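Local coordinates for protein rusticyanin (Thiobacillus ferrooxidans, PDB 2CAL) that carries electrons from cytochrome c552 to the A-type oxidase in iron respiration, using a single bound copper ion, at residues A[41-46]-A[73-78]. The protein carries 1 engineered substitution. Sequence-based numbering, arbitrary orientation.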
loop_
_atom_site.group_PDB
_atom_site.type_symbol
_atom_site.label_atom_id
_atom_site.label_comp_id
_atom_site.label_asym_id
_atom_site.label_seq_id
_atom_site.Cartn_x
_atom_site.Cartn_y
_atom_site.Cartn_z
ATOM N N ALA A 41 -1.430 0.172 4.874
ATOM C CA ALA A 41 -1.639 1.153 3.831
ATOM C C ALA A 41 -3.104 1.266 3.438
ATOM O O ALA A 41 -3.814 0.261 3.452
ATOM C CB ALA A 41 -0.861 0.725 2.569
ATOM N N ALA A 42 -3.506 2.474 3.097
ATOM C CA ALA A 42 -4.891 2.702 2.619
ATOM C C ALA A 42 -4.864 3.517 1.364
ATOM O O ALA A 42 -4.012 4.362 1.124
ATOM C CB ALA A 42 -5.686 3.484 3.669
ATOM N N ALA A 43 -5.829 3.221 0.496
ATOM C CA ALA A 43 -6.051 3.988 -0.736
ATOM C C ALA A 43 -6.993 5.182 -0.469
ATOM O O ALA A 43 -8.184 4.943 -0.222
ATOM C CB ALA A 43 -6.645 3.082 -1.801
ATOM N N VAL A 44 -6.469 6.379 -0.514
ATOM C CA VAL A 44 -7.162 7.659 -0.413
ATOM C C VAL A 44 -8.054 7.671 0.852
ATOM O O VAL A 44 -9.283 7.545 0.841
ATOM C CB VAL A 44 -8.009 8.043 -1.650
ATOM C CG1 VAL A 44 -8.409 9.512 -1.605
ATOM C CG2 VAL A 44 -7.248 7.770 -2.950
ATOM N N LEU A 45 -7.406 7.826 1.992
ATOM C CA LEU A 45 -8.161 8.083 3.218
ATOM C C LEU A 45 -8.915 9.401 3.026
ATOM O O LEU A 45 -8.456 10.305 2.315
ATOM C CB LEU A 45 -7.243 8.190 4.433
ATOM C CG LEU A 45 -6.555 6.920 4.895
ATOM C CD1 LEU A 45 -5.618 7.181 6.068
ATOM C CD2 LEU A 45 -7.605 5.882 5.286
ATOM N N PRO A 46 -10.077 9.517 3.688
ATOM C CA PRO A 46 -10.868 10.774 3.586
ATOM C C PRO A 46 -10.045 12.042 3.771
ATOM O O PRO A 46 -9.345 12.211 4.755
ATOM C CB PRO A 46 -11.892 10.643 4.719
ATOM C CG PRO A 46 -12.081 9.143 4.810
ATOM C CD PRO A 46 -10.749 8.488 4.496
ATOM N N VAL A 73 1.918 -6.859 5.200
ATOM C CA VAL A 73 1.208 -5.710 4.623
ATOM C C VAL A 73 -0.313 -5.936 4.803
ATOM O O VAL A 73 -0.847 -6.976 4.432
ATOM C CB VAL A 73 1.518 -5.521 3.135
ATOM C CG1 VAL A 73 0.810 -4.280 2.598
ATOM C CG2 VAL A 73 3.027 -5.384 2.942
ATOM N N THR A 74 -0.963 -4.928 5.317
ATOM C CA THR A 74 -2.429 -4.822 5.322
ATOM C C THR A 74 -2.794 -3.666 4.393
ATOM O O THR A 74 -2.213 -2.584 4.503
ATOM C CB THR A 74 -2.959 -4.498 6.728
ATOM O OG1 THR A 74 -2.485 -5.502 7.649
ATOM C CG2 THR A 74 -4.479 -4.511 6.730
ATOM N N PHE A 75 -3.652 -3.933 3.405
ATOM C CA PHE A 75 -4.094 -2.909 2.468
ATOM C C PHE A 75 -5.608 -2.762 2.519
ATOM O O PHE A 75 -6.321 -3.768 2.424
ATOM C CB PHE A 75 -3.649 -3.274 1.033
ATOM C CG PHE A 75 -4.206 -2.317 -0.018
ATOM C CD1 PHE A 75 -3.965 -0.963 0.002
ATOM C CD2 PHE A 75 -5.017 -2.822 -1.031
ATOM C CE1 PHE A 75 -4.476 -0.105 -0.937
ATOM C CE2 PHE A 75 -5.545 -1.967 -2.002
ATOM C CZ PHE A 75 -5.294 -0.626 -1.942
ATOM N N ILE A 76 -6.039 -1.535 2.720
ATOM C CA ILE A 76 -7.447 -1.160 2.880
ATOM C C ILE A 76 -7.837 -0.172 1.805
ATOM O O ILE A 76 -7.161 0.823 1.624
ATOM C CB ILE A 76 -7.668 -0.536 4.299
ATOM C CG1 ILE A 76 -7.092 -1.377 5.438
ATOM C CG2 ILE A 76 -9.152 -0.239 4.484
ATOM C CD1 ILE A 76 -6.896 -0.580 6.701
ATOM N N ASN A 77 -8.940 -0.439 1.116
ATOM C CA ASN A 77 -9.428 0.533 0.139
ATOM C C ASN A 77 -10.578 1.348 0.726
ATOM O O ASN A 77 -11.709 0.842 0.812
ATOM C CB ASN A 77 -9.900 -0.148 -1.147
ATOM C CG ASN A 77 -10.477 0.792 -2.157
ATOM O OD1 ASN A 77 -11.307 0.373 -3.034
ATOM N ND2 ASN A 77 -10.146 2.050 -2.092
ATOM N N THR A 78 -10.302 2.596 1.069
ATOM C CA THR A 78 -11.312 3.496 1.608
ATOM C C THR A 78 -11.911 4.443 0.571
ATOM O O THR A 78 -12.706 5.309 0.923
ATOM C CB THR A 78 -10.712 4.340 2.787
ATOM O OG1 THR A 78 -9.417 4.873 2.437
ATOM C CG2 THR A 78 -10.554 3.393 3.980
#
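Ala-41 to Ala-43 and Thr-74 to Ile-76 form a buried parallel strand pairing in the blue copper fold, where the ends of strands 36-43 and 70-77 run side by side close to the copper site. Ala-41 is gripped through both its polar backbone atoms: its N donates to Thr-74 O (2.9 Å) and its O accepts from Ile-76 N. Ala-43 N continues the pattern to Ile-76 O at 3.0 Å, the alternation expected of parallel strands.

The two faces of the sheet differ. On one, the Phe-75 ring lies obliquely beside the Ala-41 to Ala-43 end of its strand, because CG stands anti to the backbone N (chi1 174°) and the ring leans across, bringing CZ to 3.9 Å from Ala-43 CB. Phe-53 of strand 53-55 also touches this ring. Ala-43 CB further meets the side chains of His-84 and Met-147, both copper ligands. On the other face, Ala-42 and Ile-76 pack against helix 11-18.

Thr-78 takes up the carbonyl of Ala-43, where the chain leaves strand 36-43. With OG1 lying between the backbone N and carbonyl carbon (chi1 46°), its hydroxyl donates to Ala-43 O at 2.9 Å, approaching from 53° above the carbonyl plane; Thr-78 N adds a weak bond to the same oxygen. Leu-45 crosses the threonine obliquely, its CD2 lying 3.5 Å from Thr-78 OG1 and also near CG2.

The backbone bonds thus fix the strand register, while the threonine satisfies a buried carbonyl after the last regular bond. Ala-43, held by these bonds, sets its methyl against His-84 and Met-147.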